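Long-range contacts in putative carbonic anhydrase (Streptococcus mutans, PDB 3LAS), which probably catalyses the reversible interconversion of hydrogencarbonate and carbon dioxide as a zinc-dependent beta-class carbonic anhydrase: residues T37-R42 and R60-R65; G95-T100 and L122-I127. All coordinates share one frame; numbering follows the deposited sequence. Where two conformers were deposited one is given.

Interaction 1. Residues T37-R42 and R60-R65; sequences TCMDSR and RNAGGR. With ZN (zinc ion), chain C.
R60 runs side by side with T37 on the same face of the sheet, its CG 3.8 Å from T37 CG2, then bends at chi3 (71°) to bring the edge of its guanidinium against C38 O at the end of strand 33-38. R60 NE and NH2 grip C38 O side-on, each at 2.8 Å. The oxygen lies in the guanidinium plane, but only NH2 sits in the carbonyl plane; NE approaches from 34° above it. L43 O is a further acceptor for NH2. The backbones continue the parallel ladder between neighbouring strands of the beta-alpha-beta unit: N61 N donates to T37 O, and M39 N to N61 O at 2.8 Å.

C38 SG, anti to its backbone N (chi1 -175°), binds zinc at 2.3 Å and also accepts from G63 N at 3.3 Å, with a weak third bond from D40 N. H91, C94 and water 1 complete the metal site. In the conformer given, D40 does not coordinate: D40 OD2 lies 4.2 Å from zinc and accepts from water 1, while R42 holds the carboxylate side-on, NE to OD1 and NH2 to OD2, both on syn lone pairs. Two N-H donors directed at a zinc-bound sulfur would spread its negative charge, and the R42 salt bridge probably keeps D40 ionised as a partner for the metal-bound water, consistent with the open form of a beta-class active site.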
loop_
_atom_site.group_PDB
_atom_site.type_symbol
_atom_site.label_atom_id
_atom_site.label_comp_id
_atom_site.label_asym_id
_atom_site.label_seq_id
_atom_site.Cartn_x
_atom_site.Cartn_y
_atom_site.Cartn_z
ATOM N N THR A 37 1.402 3.927 -5.048
ATOM C CA THR A 37 2.395 4.860 -4.543
ATOM C C THR A 37 3.334 4.191 -3.542
ATOM O O THR A 37 3.288 2.965 -3.333
ATOM C CB THR A 37 1.715 6.106 -3.956
ATOM O OG1 THR A 37 2.657 7.146 -3.714
ATOM C CG2 THR A 37 0.904 5.795 -2.720
ATOM N N CYS A 38 4.260 4.970 -3.003
ATOM C CA CYS A 38 5.229 4.446 -2.060
ATOM C C CYS A 38 4.651 4.396 -0.661
ATOM O O CYS A 38 3.763 5.191 -0.268
ATOM C CB CYS A 38 6.447 5.390 -2.110
ATOM S SG CYS A 38 7.838 4.729 -1.038
ATOM N N MET A 39 5.221 3.499 0.138
ATOM C CA MET A 39 4.975 3.336 1.574
ATOM C C MET A 39 5.409 4.466 2.457
ATOM O O MET A 39 5.108 4.491 3.670
ATOM C CB MET A 39 5.572 2.015 2.051
ATOM C CG MET A 39 7.154 2.165 2.062
ATOM S SD MET A 39 7.885 0.501 2.338
ATOM C CE MET A 39 9.598 0.958 2.339
ATOM N N ASP A 40 6.162 5.426 1.877
ATOM C CA ASP A 40 6.779 6.492 2.632
ATOM C C ASP A 40 5.892 7.098 3.705
ATOM O O ASP A 40 4.764 7.501 3.466
ATOM C CB ASP A 40 7.233 7.598 1.675
ATOM C CG ASP A 40 8.163 8.542 2.368
ATOM O OD1 ASP A 40 7.679 9.571 2.930
ATOM O OD2 ASP A 40 9.378 8.328 2.253
ATOM N N SER A 41 6.475 7.153 4.899
ATOM C CA SER A 41 5.749 7.637 6.114
ATOM C C SER A 41 5.332 9.084 6.021
ATOM O O SER A 41 4.462 9.544 6.796
ATOM C CB SER A 41 6.627 7.452 7.339
ATOM O OG SER A 41 7.800 8.302 7.270
ATOM N N ARG A 42 5.940 9.863 5.102
ATOM C CA ARG A 42 5.663 11.316 4.997
ATOM C C ARG A 42 4.618 11.605 3.952
ATOM O O ARG A 42 4.393 12.778 3.623
ATOM C CB ARG A 42 6.938 12.056 4.660
ATOM C CG ARG A 42 8.083 11.769 5.697
ATOM C CD ARG A 42 9.445 12.155 5.159
ATOM N NE ARG A 42 9.776 11.301 4.015
ATOM C CZ ARG A 42 10.894 11.441 3.312
ATOM N NH1 ARG A 42 11.818 12.380 3.654
ATOM N NH2 ARG A 42 11.070 10.757 2.202
ATOM N N ARG A 60 0.261 0.534 -1.909
ATOM C CA ARG A 60 1.557 1.164 -1.509
ATOM C C ARG A 60 2.559 0.082 -1.300
ATOM O O ARG A 60 2.336 -0.951 -0.657
ATOM C CB ARG A 60 1.419 1.927 -0.185
ATOM C CG ARG A 60 0.272 2.977 -0.215
ATOM C CD ARG A 60 0.161 3.835 1.051
ATOM N NE ARG A 60 1.324 4.781 1.086
ATOM C CZ ARG A 60 1.442 5.803 1.903
ATOM N NH1 ARG A 60 0.463 6.140 2.733
ATOM N NH2 ARG A 60 2.523 6.533 1.868
ATOM N N ASN A 61 3.777 0.332 -1.806
ATOM C CA ASN A 61 4.909 -0.578 -1.666
ATOM C C ASN A 61 6.180 0.247 -1.618
ATOM O O ASN A 61 6.132 1.498 -1.610
ATOM C CB ASN A 61 4.924 -1.697 -2.704
ATOM C CG ASN A 61 5.208 -1.160 -4.117
ATOM O OD1 ASN A 61 5.644 -0.013 -4.251
ATOM N ND2 ASN A 61 5.072 -2.011 -5.097
ATOM N N ALA A 62 7.356 -0.412 -1.562
ATOM C CA ALA A 62 8.605 0.391 -1.546
ATOM C C ALA A 62 8.843 0.957 -2.952
ATOM O O ALA A 62 9.005 0.234 -3.933
ATOM C CB ALA A 62 9.784 -0.451 -1.130
ATOM N N GLY A 63 8.783 2.277 -3.032
ATOM C CA GLY A 63 9.026 3.030 -4.266
ATOM C C GLY A 63 7.789 3.258 -5.109
ATOM O O GLY A 63 7.834 4.043 -6.068
ATOM N N GLY A 64 6.625 2.665 -4.820
ATOM C CA GLY A 64 5.458 2.799 -5.698
ATOM C C GLY A 64 5.723 2.057 -6.997
ATOM O O GLY A 64 5.242 2.507 -8.074
ATOM N N ARG A 65 6.441 0.937 -6.993
ATOM C CA ARG A 65 6.837 0.237 -8.232
ATOM C C ARG A 65 5.808 -0.753 -8.691
ATOM O O ARG A 65 5.099 -1.369 -7.864
ATOM C CB ARG A 65 8.096 -0.543 -7.998
ATOM C CG ARG A 65 9.287 0.318 -7.421
ATOM C CD ARG A 65 9.498 1.661 -8.106
ATOM N NE ARG A 65 9.498 1.695 -9.588
ATOM C CZ ARG A 65 10.588 1.476 -10.310
ATOM N NH1 ARG A 65 11.736 1.137 -9.748
ATOM N NH2 ARG A 65 10.411 1.648 -11.595
HETATM ZN ZN ZN C . 9.566 6.181 -1.318
HETATM O O HOH W 1 10.599 6.114 0.573
#

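Interaction 2. Residues G95-T100 and L122-I127; sequences GAQTFT and LPFTDI
From CB, 3.7 Å from F124 O, the side chain of Q97 runs out across the 122-127 loop, crossing F124 obliquely. Q97 CG lies 3.4 Å from F124 O and close to F124 CE1, and CD follows past the same ring carbon at slightly longer range. At the tip, Q97 NE2 packs on I127 CG1 and gives a weak hydrogen bond to T125 O at 3.4 Å, while OE1 turns back to accept from C94 N. In the conformer given both ends of the amide have partners, consistent with this orientation, though the NE2 bond is weak.

Next to it, A96 points its CB over one face of the F124 ring, 3.9 Å from the centroid and 29° off the normal, a CH-pi contact. F124 N donates to A96 O with an N-H...O angle of 159°, though from well above the carbonyl plane. P123 CB lies over a face of the F99 ring, 4.2 Å from its centroid. One firm backbone bond and two CH-pi contacts join the loop after strand 85-91 to the loop before helix 127-140; the chemistry is mainly apolar, and the glutamine amide links this junction to the backbone of the zinc ligand C94.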
loop_
_atom_site.group_PDB
_atom_site.type_symbol
_atom_site.label_atom_id
_atom_site.label_comp_id
_atom_site.label_asym_id
_atom_site.label_seq_id
_atom_site.Cartn_x
_atom_site.Cartn_y
_atom_site.Cartn_z
ATOM N N GLY A 95 13.293 6.351 -0.626
ATOM C CA GLY A 95 14.247 5.351 -0.234
ATOM C C GLY A 95 14.781 4.574 -1.423
ATOM O O GLY A 95 15.941 4.096 -1.398
ATOM N N ALA A 96 14.015 4.467 -2.524
ATOM C CA ALA A 96 14.530 3.767 -3.723
ATOM C C ALA A 96 15.661 4.428 -4.343
ATOM O O ALA A 96 16.376 3.757 -5.180
ATOM C CB ALA A 96 13.321 3.655 -4.740
ATOM N N GLN A 97 15.929 5.679 -4.060
ATOM C CA GLN A 97 17.069 6.399 -4.682
ATOM C C GLN A 97 18.278 6.267 -3.811
ATOM O O GLN A 97 19.344 6.825 -4.114
ATOM C CB GLN A 97 16.791 7.905 -4.767
ATOM C CG GLN A 97 15.642 8.164 -5.573
ATOM C CD GLN A 97 15.180 9.584 -5.593
ATOM O OE1 GLN A 97 14.584 10.091 -4.650
ATOM N NE2 GLN A 97 15.429 10.229 -6.699
ATOM N N THR A 98 18.228 5.557 -2.693
ATOM C CA THR A 98 19.347 5.529 -1.730
ATOM C C THR A 98 20.213 4.334 -1.743
ATOM O O THR A 98 21.143 4.245 -0.953
ATOM C CB THR A 98 18.810 5.726 -0.302
ATOM O OG1 THR A 98 18.097 4.571 0.153
ATOM C CG2 THR A 98 17.918 7.001 -0.203
ATOM N N PHE A 99 19.904 3.389 -2.632
ATOM C CA PHE A 99 20.721 2.141 -2.732
ATOM C C PHE A 99 20.722 1.624 -4.125
ATOM O O PHE A 99 19.844 1.930 -4.932
ATOM C CB PHE A 99 20.193 1.105 -1.720
ATOM C CG PHE A 99 18.848 0.555 -2.110
ATOM C CD1 PHE A 99 18.736 -0.612 -2.900
ATOM C CD2 PHE A 99 17.668 1.162 -1.672
ATOM C CE1 PHE A 99 17.436 -1.051 -3.269
ATOM C CE2 PHE A 99 16.457 0.692 -2.005
ATOM C CZ PHE A 99 16.297 -0.373 -2.863
ATOM N N THR A 100 21.717 0.782 -4.413
ATOM C CA THR A 100 21.717 -0.078 -5.612
ATOM C C THR A 100 21.467 -1.521 -5.167
ATOM O O THR A 100 21.731 -1.946 -4.059
ATOM C CB THR A 100 23.075 -0.056 -6.368
ATOM O OG1 THR A 100 24.064 -0.643 -5.548
ATOM C CG2 THR A 100 23.445 1.392 -6.680
ATOM N N LEU A 122 14.230 -3.157 -6.991
ATOM C CA LEU A 122 13.528 -2.126 -7.749
ATOM C C LEU A 122 13.919 -0.689 -7.388
ATOM O O LEU A 122 13.084 0.206 -7.310
ATOM C CB LEU A 122 11.997 -2.284 -7.791
ATOM C CG LEU A 122 11.489 -3.645 -8.143
ATOM C CD1 LEU A 122 9.979 -3.809 -7.955
ATOM C CD2 LEU A 122 11.903 -4.047 -9.560
ATOM N N PRO A 123 15.227 -0.373 -7.183
ATOM C CA PRO A 123 15.646 1.006 -6.984
ATOM C C PRO A 123 15.476 1.843 -8.241
ATOM O O PRO A 123 15.273 1.257 -9.344
ATOM C CB PRO A 123 17.176 0.867 -6.594
ATOM C CG PRO A 123 17.605 -0.335 -7.434
ATOM C CD PRO A 123 16.377 -1.305 -7.340
ATOM N N PHE A 124 15.620 3.134 -8.056
ATOM C CA PHE A 124 15.658 4.006 -9.260
ATOM C C PHE A 124 16.487 5.217 -8.885
ATOM O O PHE A 124 16.666 5.630 -7.676
ATOM C CB PHE A 124 14.199 4.387 -9.724
ATOM C CG PHE A 124 13.376 5.176 -8.725
ATOM C CD1 PHE A 124 13.621 6.510 -8.505
ATOM C CD2 PHE A 124 12.309 4.575 -8.114
ATOM C CE1 PHE A 124 12.794 7.254 -7.626
ATOM C CE2 PHE A 124 11.452 5.315 -7.237
ATOM C CZ PHE A 124 11.723 6.601 -6.993
ATOM N N THR A 125 16.859 5.951 -9.942
ATOM C CA THR A 125 17.582 7.201 -9.732
ATOM C C THR A 125 16.870 8.442 -10.254
ATOM O O THR A 125 16.980 9.559 -9.701
ATOM C CB THR A 125 19.017 7.197 -10.430
ATOM O OG1 THR A 125 18.971 6.605 -11.729
ATOM C CG2 THR A 125 19.937 6.386 -9.495
ATOM N N ASP A 126 16.114 8.288 -11.325
ATOM C CA ASP A 126 15.459 9.423 -11.997
ATOM C C ASP A 126 13.986 9.232 -11.764
ATOM O O ASP A 126 13.395 8.242 -12.203
ATOM C CB ASP A 126 15.830 9.320 -13.460
ATOM C CG ASP A 126 15.247 10.418 -14.329
ATOM O OD1 ASP A 126 14.107 10.790 -14.198
ATOM O OD2 ASP A 126 15.991 10.884 -15.263
ATOM N N ILE A 127 13.427 10.108 -10.967
ATOM C CA ILE A 127 12.037 9.913 -10.525
ATOM C C ILE A 127 11.084 9.872 -11.696
ATOM O O ILE A 127 10.174 9.034 -11.785
ATOM C CB ILE A 127 11.548 10.917 -9.483
ATOM C CG1 ILE A 127 12.508 11.041 -8.300
ATOM C CG2 ILE A 127 10.247 10.472 -8.922
ATOM C CD1 ILE A 127 12.083 12.387 -7.454
#

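Overall arrangement
Interactions 1 and 2 lie in series along the chain, with centres 12 Å apart, and come together beside the zinc site. R65, at the end of 60-65, bridges them: its NH1 is 2.9 Å from L122 O, a probable hydrogen bond, and 3.8 Å from F124 CD2, while its other nitrogens form salt bridges to D134 and E133 in helix 127-140. G63 O approaches F124 CE2 at 4.0 Å. Interaction 1 supplies the zinc ligand C38; segment 95-100 of interaction 2 immediately follows the zinc ligand C94, and the nearest side-chain atom of A96 is about 6 Å from the zinc. Both touch the second subunit, so the site is built close to the dimer interface.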